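Local coordinates for Esterase/lipase (Uncultured bacterium, PDB 3K6K), which probably hydrolyses carboxylic ester bonds as an alpha/beta hydrolase related to hormone-sensitive lipase, at residues G89-G94 against S185-L190; P128-D133 against E217-G222; L244-S249 against I297-H302; D278-H281 against M285-K288. All coordinates share one frame; numbering follows the deposited sequence.

Contact 1: G89-G94 against S185-L190; sequences GGYISG and SPFVDL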
loop_
_atom_site.group_PDB
_atom_site.type_symbol
_atom_site.label_atom_id
_atom_site.label_comp_id
_atom_site.label_asym_id
_atom_site.label_seq_id
_atom_site.Cartn_x
_atom_site.Cartn_y
_atom_site.Cartn_z
ATOM N N GLY A 89 22.178 -3.860 -0.566
ATOM C CA GLY A 89 23.221 -4.864 -0.392
ATOM C C GLY A 89 23.506 -5.158 1.081
ATOM O O GLY A 89 24.643 -5.479 1.473
ATOM N N GLY A 90 22.478 -5.065 1.918
ATOM C CA GLY A 90 22.617 -5.527 3.287
ATOM C C GLY A 90 23.504 -4.684 4.181
ATOM O O GLY A 90 23.934 -5.159 5.226
ATOM N N TYR A 91 23.754 -3.440 3.773
ATOM C CA TYR A 91 24.695 -2.531 4.395
ATOM C C TYR A 91 26.137 -3.035 4.270
ATOM O O TYR A 91 27.049 -2.415 4.813
ATOM C CB TYR A 91 24.364 -2.269 5.848
ATOM C CG TYR A 91 23.054 -1.543 6.110
ATOM C CD1 TYR A 91 21.881 -2.239 6.414
ATOM C CD2 TYR A 91 22.996 -0.155 6.080
ATOM C CE1 TYR A 91 20.700 -1.561 6.704
ATOM C CE2 TYR A 91 21.822 0.529 6.356
ATOM C CZ TYR A 91 20.676 -0.166 6.656
ATOM O OH TYR A 91 19.506 0.564 6.919
ATOM N N ILE A 92 26.378 -4.120 3.533
ATOM C CA ILE A 92 27.744 -4.637 3.483
ATOM C C ILE A 92 28.296 -4.761 2.076
ATOM O O ILE A 92 29.465 -5.115 1.913
ATOM C CB ILE A 92 27.907 -6.000 4.225
ATOM C CG1 ILE A 92 27.024 -7.052 3.603
ATOM C CG2 ILE A 92 27.519 -5.896 5.702
ATOM C CD1 ILE A 92 27.458 -8.500 3.956
ATOM N N SER A 93 27.485 -4.485 1.059
ATOM C CA SER A 93 27.931 -4.546 -0.316
ATOM C C SER A 93 27.128 -3.591 -1.162
ATOM O O SER A 93 26.197 -2.959 -0.677
ATOM C CB SER A 93 27.758 -5.937 -0.857
ATOM O OG SER A 93 26.499 -6.455 -0.448
ATOM N N GLY A 94 27.501 -3.482 -2.430
ATOM C CA GLY A 94 26.705 -2.820 -3.397
ATOM C C GLY A 94 27.466 -1.565 -3.703
ATOM O O GLY A 94 28.381 -1.248 -2.970
ATOM N N SER A 185 11.561 -2.498 -1.928
ATOM C CA SER A 185 11.811 -3.615 -1.011
ATOM C C SER A 185 12.662 -3.192 0.197
ATOM O O SER A 185 13.701 -3.835 0.483
ATOM C CB SER A 185 12.579 -4.746 -1.719
ATOM O OG SER A 185 11.831 -5.359 -2.790
ATOM N N PRO A 186 12.225 -2.148 0.940
ATOM C CA PRO A 186 13.071 -1.609 1.990
ATOM C C PRO A 186 13.412 -2.601 3.121
ATOM O O PRO A 186 12.565 -3.405 3.534
ATOM C CB PRO A 186 12.267 -0.401 2.510
ATOM C CG PRO A 186 10.921 -0.606 2.077
ATOM C CD PRO A 186 10.904 -1.500 0.901
ATOM N N PHE A 187 14.659 -2.570 3.580
ATOM C CA PHE A 187 15.116 -3.416 4.717
ATOM C C PHE A 187 15.062 -2.519 5.939
ATOM O O PHE A 187 15.886 -1.625 6.088
ATOM C CB PHE A 187 16.545 -3.902 4.450
ATOM C CG PHE A 187 17.101 -4.874 5.500
ATOM C CD1 PHE A 187 18.465 -5.049 5.617
ATOM C CD2 PHE A 187 16.252 -5.650 6.310
ATOM C CE1 PHE A 187 18.987 -5.913 6.528
ATOM C CE2 PHE A 187 16.760 -6.544 7.190
ATOM C CZ PHE A 187 18.141 -6.694 7.302
ATOM N N VAL A 188 14.058 -2.712 6.789
ATOM C CA VAL A 188 13.800 -1.737 7.807
ATOM C C VAL A 188 13.583 -2.326 9.174
ATOM O O VAL A 188 13.270 -1.591 10.114
ATOM C CB VAL A 188 12.615 -0.822 7.444
ATOM C CG1 VAL A 188 13.073 0.232 6.491
ATOM C CG2 VAL A 188 11.434 -1.622 6.896
ATOM N N ASP A 189 13.735 -3.638 9.298
ATOM C CA ASP A 189 13.649 -4.269 10.608
ATOM C C ASP A 189 14.747 -5.298 10.792
ATOM O O ASP A 189 14.526 -6.462 10.503
ATOM C CB ASP A 189 12.325 -4.967 10.778
ATOM C CG ASP A 189 12.077 -5.406 12.220
ATOM O OD1 ASP A 189 10.942 -5.782 12.549
ATOM O OD2 ASP A 189 13.021 -5.379 13.034
ATOM N N LEU A 190 15.921 -4.879 11.282
ATOM C CA LEU A 190 17.043 -5.806 11.490
ATOM C C LEU A 190 16.845 -6.820 12.589
ATOM O O LEU A 190 17.732 -7.662 12.832
ATOM C CB LEU A 190 18.353 -5.070 11.677
ATOM C CG LEU A 190 18.898 -4.809 10.267
ATOM C CD1 LEU A 190 17.988 -3.826 9.488
ATOM C CD2 LEU A 190 20.330 -4.262 10.373
#
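Y91 approaches the F187 and L190 side chains with one corner of its ring, CE1, which lies 4.3 Å from F187 CD1 and 4.5 Å from L190 CD1. The mean planes of the Y91 and F187 rings, taken from their atoms, are inclined at roughly 45°, so the pair is neither an offset stack nor T-shaped. L190 CD1 sits over the centre of F187, 3.6 Å above its plane, and Y91 arrives from that same side. F187 reaches this place because its CG is anti to the backbone N (chi1 -176°). The tyrosine directly follows G89 and G90, the last glycines of an HGGG sequence that in the hormone-sensitive lipase family shapes the oxyanion hole; the positive phi of G90 fits the tight turn. That turn is tied internally at G89 O, which accepts from I92 N at 3.0 Å and from S93 OG at 2.8 Å, the latter donor tilted 17° from the carbonyl plane. Beyond the segments, Y91 stacks on Y219, while the backbone of F187 is bonded to S157, the presumed nucleophile, and its side chain touches L212 of helix 209-220.

Contact 2: P128-D133 against E217-G222; sequences PAAVDD and ELYVGG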
loop_
_atom_site.group_PDB
_atom_site.type_symbol
_atom_site.label_atom_id
_atom_site.label_comp_id
_atom_site.label_asym_id
_atom_site.label_seq_id
_atom_site.Cartn_x
_atom_site.Cartn_y
_atom_site.Cartn_z
ATOM N N PRO A 128 27.092 4.125 12.973
ATOM C CA PRO A 128 26.245 4.963 12.068
ATOM C C PRO A 128 26.844 5.513 10.766
ATOM O O PRO A 128 26.308 6.510 10.218
ATOM C CB PRO A 128 25.948 6.190 12.925
ATOM C CG PRO A 128 27.282 6.360 13.740
ATOM C CD PRO A 128 27.642 4.915 14.094
ATOM N N ALA A 129 27.914 4.893 10.275
ATOM C CA ALA A 129 28.660 5.533 9.198
ATOM C C ALA A 129 27.809 5.912 7.964
ATOM O O ALA A 129 27.789 7.086 7.542
ATOM C CB ALA A 129 29.878 4.699 8.803
ATOM N N ALA A 130 27.123 4.919 7.400
ATOM C CA ALA A 130 26.295 5.111 6.183
ATOM C C ALA A 130 25.200 6.170 6.372
ATOM O O ALA A 130 24.947 6.994 5.461
ATOM C CB ALA A 130 25.668 3.749 5.742
ATOM N N VAL A 131 24.564 6.162 7.543
ATOM C CA VAL A 131 23.673 7.243 7.851
ATOM C C VAL A 131 24.331 8.619 7.782
ATOM O O VAL A 131 23.784 9.531 7.103
ATOM C CB VAL A 131 23.011 7.078 9.181
ATOM C CG1 VAL A 131 22.092 8.216 9.407
ATOM C CG2 VAL A 131 22.249 5.794 9.230
ATOM N N ASP A 132 25.497 8.811 8.435
ATOM C CA ASP A 132 26.011 10.198 8.468
ATOM C C ASP A 132 26.379 10.669 7.077
ATOM O O ASP A 132 26.205 11.839 6.748
ATOM C CB ASP A 132 27.199 10.390 9.387
ATOM C CG ASP A 132 26.932 9.942 10.799
ATOM O OD1 ASP A 132 27.916 9.462 11.391
ATOM O OD2 ASP A 132 25.773 10.066 11.303
ATOM N N ASP A 133 26.841 9.723 6.258
ATOM C CA ASP A 133 27.180 9.943 4.883
ATOM C C ASP A 133 25.937 10.419 4.065
ATOM O O ASP A 133 25.972 11.457 3.308
ATOM C CB ASP A 133 27.691 8.593 4.351
ATOM C CG ASP A 133 29.198 8.329 4.638
ATOM O OD1 ASP A 133 29.870 9.162 5.308
ATOM O OD2 ASP A 133 29.722 7.270 4.157
ATOM N N GLU A 217 24.560 -8.251 11.243
ATOM C CA GLU A 217 25.316 -8.038 12.468
ATOM C C GLU A 217 26.512 -7.131 12.188
ATOM O O GLU A 217 26.814 -6.252 12.974
ATOM C CB GLU A 217 25.745 -9.352 13.104
ATOM C CG GLU A 217 26.375 -9.184 14.512
ATOM C CD GLU A 217 25.417 -8.576 15.555
ATOM O OE1 GLU A 217 25.701 -7.443 16.032
ATOM O OE2 GLU A 217 24.384 -9.225 15.890
ATOM N N LEU A 218 27.152 -7.309 11.037
ATOM C CA LEU A 218 28.297 -6.459 10.670
ATOM C C LEU A 218 27.976 -4.962 10.704
ATOM O O LEU A 218 28.835 -4.125 11.014
ATOM C CB LEU A 218 28.911 -6.882 9.323
ATOM C CG LEU A 218 29.270 -8.377 9.220
ATOM C CD1 LEU A 218 29.526 -8.844 7.758
ATOM C CD2 LEU A 218 30.436 -8.793 10.164
ATOM N N TYR A 219 26.731 -4.625 10.396
ATOM C CA TYR A 219 26.310 -3.245 10.424
ATOM C C TYR A 219 25.992 -2.787 11.845
ATOM O O TYR A 219 26.423 -1.716 12.259
ATOM C CB TYR A 219 25.080 -3.079 9.552
ATOM C CG TYR A 219 24.615 -1.649 9.406
ATOM C CD1 TYR A 219 23.308 -1.278 9.768
ATOM C CD2 TYR A 219 25.479 -0.666 8.891
ATOM C CE1 TYR A 219 22.866 0.035 9.622
ATOM C CE2 TYR A 219 25.059 0.645 8.751
ATOM C CZ TYR A 219 23.735 0.985 9.097
ATOM O OH TYR A 219 23.325 2.278 8.938
ATOM N N VAL A 220 25.230 -3.609 12.560
ATOM C CA VAL A 220 24.733 -3.313 13.898
ATOM C C VAL A 220 25.882 -3.306 14.903
ATOM O O VAL A 220 26.271 -2.250 15.446
ATOM C CB VAL A 220 23.728 -4.370 14.335
ATOM C CG1 VAL A 220 23.319 -4.129 15.716
ATOM C CG2 VAL A 220 22.485 -4.351 13.455
ATOM N N GLY A 221 26.389 -4.520 15.131
ATOM C CA GLY A 221 27.591 -4.835 15.923
ATOM C C GLY A 221 27.847 -4.266 17.311
ATOM O O GLY A 221 28.778 -3.501 17.511
ATOM N N GLY A 222 27.013 -4.628 18.264
ATOM C CA GLY A 222 27.168 -4.034 19.582
ATOM C C GLY A 222 25.965 -3.124 19.767
ATOM O O GLY A 222 25.324 -3.197 20.815
#
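Y219 meets A130 and V131 because its CG stands anti to the backbone N (chi1 -175°), which sends the phenol away from its own helix until the hydroxyl reaches the first turn of helix 129-145. V131 answers with CG2, the branch placed anti to the carbonyl carbon and beside the backbone N while CG1 takes the position anti to N (chi1 -179°). The resulting contact is 3.7 Å between V131 CG2 and Y219 OH. The methyl lies almost straight ahead of the phenol C-O bond: the angle CZ-OH-CG2, measured on the atoms, is about 169°, although the two side chains as a whole cross near a right angle. A130 comes from a different direction. Its CB is 4.2 Å from Y219 OH and 4.4 Å from Y219 CE2, and it lies oblique to the ring, so one methyl meets the hydroxyl head-on while the other comes in obliquely from the side.

The receiving turn is regular: P128, preceded by a cis peptide, occupies the N-cap position, and D132 N bonds to P128 O at 3.0 Å. On the other side helix 209-220 stops just past the tyrosine, where G221 takes positive phi. L162 of helix 158-172 touches all three contacting side chains. Helix 209-220 belongs to the excursion between strands 180-184 and 243-248, the place where hormone-sensitive lipase relatives carry part of their cap, so the tyrosine probably joins cap to alpha/beta hydrolase core.

Contact 3: L244-S249 against I297-H302; sequences LIHVGS and IKEICH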
loop_
_atom_site.group_PDB
_atom_site.type_symbol
_atom_site.label_atom_id
_atom_site.label_comp_id
_atom_site.label_asym_id
_atom_site.label_seq_id
_atom_site.Cartn_x
_atom_site.Cartn_y
_atom_site.Cartn_z
ATOM N N LEU A 244 6.416 6.334 -1.232
ATOM C CA LEU A 244 5.977 5.330 -2.187
ATOM C C LEU A 244 6.894 4.148 -1.900
ATOM O O LEU A 244 8.114 4.299 -1.899
ATOM C CB LEU A 244 6.123 5.831 -3.617
ATOM C CG LEU A 244 5.691 4.833 -4.733
ATOM C CD1 LEU A 244 4.106 4.657 -4.872
ATOM C CD2 LEU A 244 6.354 5.193 -6.068
ATOM N N ILE A 245 6.303 3.007 -1.532
ATOM C CA ILE A 245 6.994 1.727 -1.346
ATOM C C ILE A 245 6.574 0.730 -2.472
ATOM O O ILE A 245 5.381 0.538 -2.777
ATOM C CB ILE A 245 6.709 1.115 0.085
ATOM C CG1 ILE A 245 6.997 2.120 1.194
ATOM C CG2 ILE A 245 7.580 -0.128 0.336
ATOM C CD1 ILE A 245 6.419 1.756 2.431
ATOM N N HIS A 246 7.539 0.144 -3.159
ATOM C CA HIS A 246 7.227 -1.016 -3.996
ATOM C C HIS A 246 7.851 -2.267 -3.424
ATOM O O HIS A 246 8.883 -2.172 -2.745
ATOM C CB HIS A 246 7.697 -0.801 -5.406
ATOM C CG HIS A 246 6.789 0.075 -6.178
ATOM N ND1 HIS A 246 6.837 0.182 -7.549
ATOM C CD2 HIS A 246 5.742 0.828 -5.771
ATOM C CE1 HIS A 246 5.898 1.019 -7.946
ATOM N NE2 HIS A 246 5.195 1.398 -6.889
ATOM N N VAL A 247 7.265 -3.435 -3.678
ATOM C CA VAL A 247 7.887 -4.660 -3.178
ATOM C C VAL A 247 7.260 -5.840 -3.927
ATOM O O VAL A 247 6.184 -5.688 -4.547
ATOM C CB VAL A 247 7.685 -4.743 -1.598
ATOM C CG1 VAL A 247 6.155 -4.779 -1.214
ATOM C CG2 VAL A 247 8.463 -5.871 -0.948
ATOM N N GLY A 248 7.916 -7.004 -3.877
ATOM C CA GLY A 248 7.399 -8.221 -4.481
ATOM C C GLY A 248 6.788 -9.164 -3.466
ATOM O O GLY A 248 7.022 -9.014 -2.248
ATOM N N SER A 249 5.980 -10.089 -3.962
ATOM C CA SER A 249 5.442 -11.168 -3.191
ATOM C C SER A 249 6.497 -12.096 -2.612
ATOM O O SER A 249 6.302 -12.594 -1.488
ATOM C CB SER A 249 4.510 -12.039 -4.057
ATOM O OG SER A 249 4.961 -12.081 -5.428
ATOM N N ILE A 297 9.211 0.734 -12.538
ATOM C CA ILE A 297 10.008 1.876 -12.867
ATOM C C ILE A 297 9.162 2.996 -13.496
ATOM O O ILE A 297 9.289 4.174 -13.141
ATOM C CB ILE A 297 11.253 1.395 -13.667
ATOM C CG1 ILE A 297 12.256 0.717 -12.637
ATOM C CG2 ILE A 297 11.968 2.522 -14.296
ATOM C CD1 ILE A 297 13.301 -0.191 -13.289
ATOM N N LYS A 298 8.260 2.628 -14.388
ATOM C CA LYS A 298 7.459 3.593 -15.082
ATOM C C LYS A 298 6.602 4.321 -14.057
ATOM O O LYS A 298 6.590 5.557 -14.043
ATOM C CB LYS A 298 6.586 2.902 -16.134
ATOM C CG LYS A 298 6.093 3.827 -17.290
ATOM C CD LYS A 298 7.125 3.931 -18.503
ATOM C CE LYS A 298 6.958 2.853 -19.606
ATOM N NZ LYS A 298 7.593 1.515 -19.303
ATOM N N GLU A 299 5.934 3.560 -13.184
ATOM C CA GLU A 299 5.076 4.137 -12.168
ATOM C C GLU A 299 5.816 5.000 -11.137
ATOM O O GLU A 299 5.300 6.074 -10.755
ATOM C CB GLU A 299 4.262 3.061 -11.456
ATOM C CG GLU A 299 3.309 2.390 -12.363
ATOM C CD GLU A 299 2.491 1.300 -11.703
ATOM O OE1 GLU A 299 1.691 0.703 -12.455
ATOM O OE2 GLU A 299 2.628 1.047 -10.473
ATOM N N ILE A 300 6.998 4.524 -10.702
ATOM C CA ILE A 300 7.825 5.227 -9.742
ATOM C C ILE A 300 8.186 6.577 -10.292
ATOM O O ILE A 300 8.173 7.578 -9.557
ATOM C CB ILE A 300 9.139 4.495 -9.428
ATOM C CG1 ILE A 300 8.931 3.286 -8.486
ATOM C CG2 ILE A 300 10.140 5.455 -8.761
ATOM C CD1 ILE A 300 9.997 2.246 -8.672
ATOM N N CYS A 301 8.510 6.598 -11.588
ATOM C CA CYS A 301 8.922 7.839 -12.235
ATOM C C CYS A 301 7.729 8.773 -12.356
ATOM O O CYS A 301 7.856 9.957 -12.086
ATOM C CB CYS A 301 9.646 7.599 -13.578
ATOM S SG CYS A 301 11.354 6.941 -13.308
ATOM N N HIS A 302 6.581 8.242 -12.731
ATOM C CA HIS A 302 5.396 9.059 -12.763
ATOM C C HIS A 302 5.192 9.701 -11.363
ATOM O O HIS A 302 4.926 10.918 -11.231
ATOM C CB HIS A 302 4.187 8.212 -13.176
ATOM C CG HIS A 302 3.004 9.018 -13.621
ATOM N ND1 HIS A 302 2.863 9.485 -14.917
ATOM C CD2 HIS A 302 1.897 9.438 -12.951
ATOM C CE1 HIS A 302 1.724 10.153 -15.027
ATOM N NE2 HIS A 302 1.124 10.148 -13.848
HETATM O O HOH W 1 2.771 2.496 -7.870
#
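H246 and L244 both turn toward helix 297-302 and take I300 from two directions. The H246 ring is approached obliquely by I300, whose CG1 is 3.8 Å from H246 CE1 and whose CD1 is 3.9 Å from H246 ND1; the two side chains run antiparallel alongside one another. I300 CG1 also lies 4.0 Å from L244 CD2. The backbone supports this geometry: strand 244-248 and the helix run antiparallel at 175°, with axes 10.3 Å apart, as expected for a helix packed on the sheet of an alpha/beta hydrolase. The extended E299 side chain crosses that of H246 at about a right angle, its carboxylate plane 84° from the imidazole plane. A water spans the gap, 2.8 Å from H246 NE2 and 3.0 Å from E299 OE2, to which it donates. One shell further out, S296 OG is bonded to H246 ND1, and K274 of the adjacent strand 271-276 forms a salt bridge with E299 OE2, while the W276 ring meets the imidazole. Both imidazole nitrogens are engaged, which should fix the ring's rotation. The salt bridge to K274 would favour an ionised E299, linked to H246 through the water; its electrostatic effect on the ring remains undecided.

Contact 4: D278-H281 against M285-K288; sequences DMPH and MYGK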
loop_
_atom_site.group_PDB
_atom_site.type_symbol
_atom_site.label_atom_id
_atom_site.label_comp_id
_atom_site.label_asym_id
_atom_site.label_seq_id
_atom_site.Cartn_x
_atom_site.Cartn_y
_atom_site.Cartn_z
ATOM N N ASP A 278 4.476 -12.485 -7.858
ATOM C CA ASP A 278 5.600 -13.259 -8.463
ATOM C C ASP A 278 6.924 -12.460 -8.670
ATOM O O ASP A 278 7.799 -12.904 -9.449
ATOM C CB ASP A 278 5.188 -13.837 -9.844
ATOM C CG ASP A 278 3.985 -14.780 -9.771
ATOM O OD1 ASP A 278 3.883 -15.593 -8.835
ATOM O OD2 ASP A 278 3.156 -14.731 -10.709
ATOM N N MET A 279 7.073 -11.294 -8.042
ATOM C CA MET A 279 8.348 -10.536 -8.151
ATOM C C MET A 279 9.273 -10.779 -6.960
ATOM O O MET A 279 8.817 -10.843 -5.818
ATOM C CB MET A 279 8.110 -9.029 -8.337
ATOM C CG MET A 279 7.469 -8.709 -9.718
ATOM S SD MET A 279 8.673 -9.205 -10.990
ATOM C CE MET A 279 7.766 -10.684 -11.477
ATOM N N PRO A 280 10.560 -10.950 -7.219
ATOM C CA PRO A 280 11.496 -11.186 -6.099
ATOM C C PRO A 280 12.026 -9.865 -5.583
ATOM O O PRO A 280 11.630 -8.797 -6.074
ATOM C CB PRO A 280 12.641 -11.953 -6.780
ATOM C CG PRO A 280 12.710 -11.240 -8.200
ATOM C CD PRO A 280 11.211 -11.181 -8.531
ATOM N N HIS A 281 12.930 -9.953 -4.618
ATOM C CA HIS A 281 13.540 -8.815 -3.986
ATOM C C HIS A 281 14.088 -7.850 -5.018
ATOM O O HIS A 281 14.783 -8.279 -5.935
ATOM C CB HIS A 281 14.685 -9.341 -3.153
ATOM C CG HIS A 281 15.129 -8.408 -2.082
ATOM N ND1 HIS A 281 14.243 -7.731 -1.272
ATOM C CD2 HIS A 281 16.373 -8.041 -1.679
ATOM C CE1 HIS A 281 14.922 -6.993 -0.416
ATOM N NE2 HIS A 281 16.212 -7.163 -0.637
ATOM N N MET A 285 15.554 -4.446 -10.760
ATOM C CA MET A 285 16.830 -4.773 -11.387
ATOM C C MET A 285 16.722 -5.609 -12.689
ATOM O O MET A 285 17.687 -5.652 -13.507
ATOM C CB MET A 285 17.798 -5.489 -10.415
ATOM C CG MET A 285 17.922 -4.833 -9.075
ATOM S SD MET A 285 19.136 -3.524 -8.806
ATOM C CE MET A 285 20.644 -4.447 -8.531
ATOM N N TYR A 286 15.578 -6.260 -12.888
ATOM C CA TYR A 286 15.492 -7.314 -13.880
ATOM C C TYR A 286 14.577 -7.020 -15.085
ATOM O O TYR A 286 14.048 -7.949 -15.711
ATOM C CB TYR A 286 15.160 -8.647 -13.189
ATOM C CG TYR A 286 16.057 -8.869 -11.940
ATOM C CD1 TYR A 286 15.520 -8.922 -10.655
ATOM C CD2 TYR A 286 17.433 -9.033 -12.068
ATOM C CE1 TYR A 286 16.355 -9.093 -9.532
ATOM C CE2 TYR A 286 18.264 -9.235 -10.976
ATOM C CZ TYR A 286 17.736 -9.263 -9.714
ATOM O OH TYR A 286 18.588 -9.400 -8.649
ATOM N N GLY A 287 14.426 -5.741 -15.432
ATOM C CA GLY A 287 13.699 -5.342 -16.646
ATOM C C GLY A 287 14.111 -6.224 -17.799
ATOM O O GLY A 287 13.276 -6.681 -18.565
ATOM N N LYS A 288 15.400 -6.533 -17.897
ATOM C CA LYS A 288 15.856 -7.386 -18.973
ATOM C C LYS A 288 15.057 -8.701 -19.104
ATOM O O LYS A 288 14.798 -9.125 -20.238
ATOM C CB LYS A 288 17.349 -7.635 -18.817
ATOM C CG LYS A 288 17.918 -8.728 -19.692
ATOM C CD LYS A 288 19.451 -8.747 -19.536
ATOM C CE LYS A 288 20.192 -9.345 -20.738
ATOM N NZ LYS A 288 21.593 -9.745 -20.348
HETATM O O HOH W 2 17.818 -8.328 -6.122
#
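Y286 reaches back across a short turn to P280 and H281, and its ring atoms meet a succession of groups on the way to the hydroxyl. CB leaves the backbone in the direction of segment 278-281. At chi1 -47° CG stands anti to the carbonyl carbon and beside the backbone N, which lays the ring over the preceding residue: M285 CB is 3.7 Å above the ring plane, centred on one face. Moving outward, CD1 meets the P280 ring, with 4.4 Å to P280 CG, an oblique apolar touch. CE1 comes next, and at 4.0 Å from it is H281 O, at the ring edge and near its plane. At the tip, OH lies 2.9 Å from a water that donates to H281 O at 3.0 Å, so the carbonyl is approached both by the ring edge and by a water held at the hydroxyl. Farther out, F21 meets the tyrosine ring at about 55° between planes, and L206 touches it.

The imidazole of H281 takes a separate course: its ND1 is bonded to E251 OE1 and the ring touches S157, a geometry consistent with a Ser-His-Glu catalytic triad. Y286 thus lies against the backbone carbonyl of this histidine, not its imidazole. The water gives the H281 carbonyl a polar partner, and the slightly positive C-H edge of the phenol should make a weak favourable approach to the same oxygen.

How the contacts relate
From the N terminus, the chain opens contact 1 at the loop after strand 82-86 and then contact 2, which ties helix 129-145 to helix 209-220. Segment 185-190 closes the first and 217-222 the second, so these two loops cross; they touch where L190 CD2 lies 3.8 Å from V220 CG2. Contact 3 joins strand 243-248 to helix 291-305, and nested inside it contact 4 folds the loop after strand 271-276 on itself; the two meet at G248 CA and M279 CB, 4.0 Å apart. Contact 1 reaches both through S185: its N lies 2.8 Å from H246 O, a probable hydrogen bond from the loop just past strand 180-184 to strand 243-248, and its CB packs on H281.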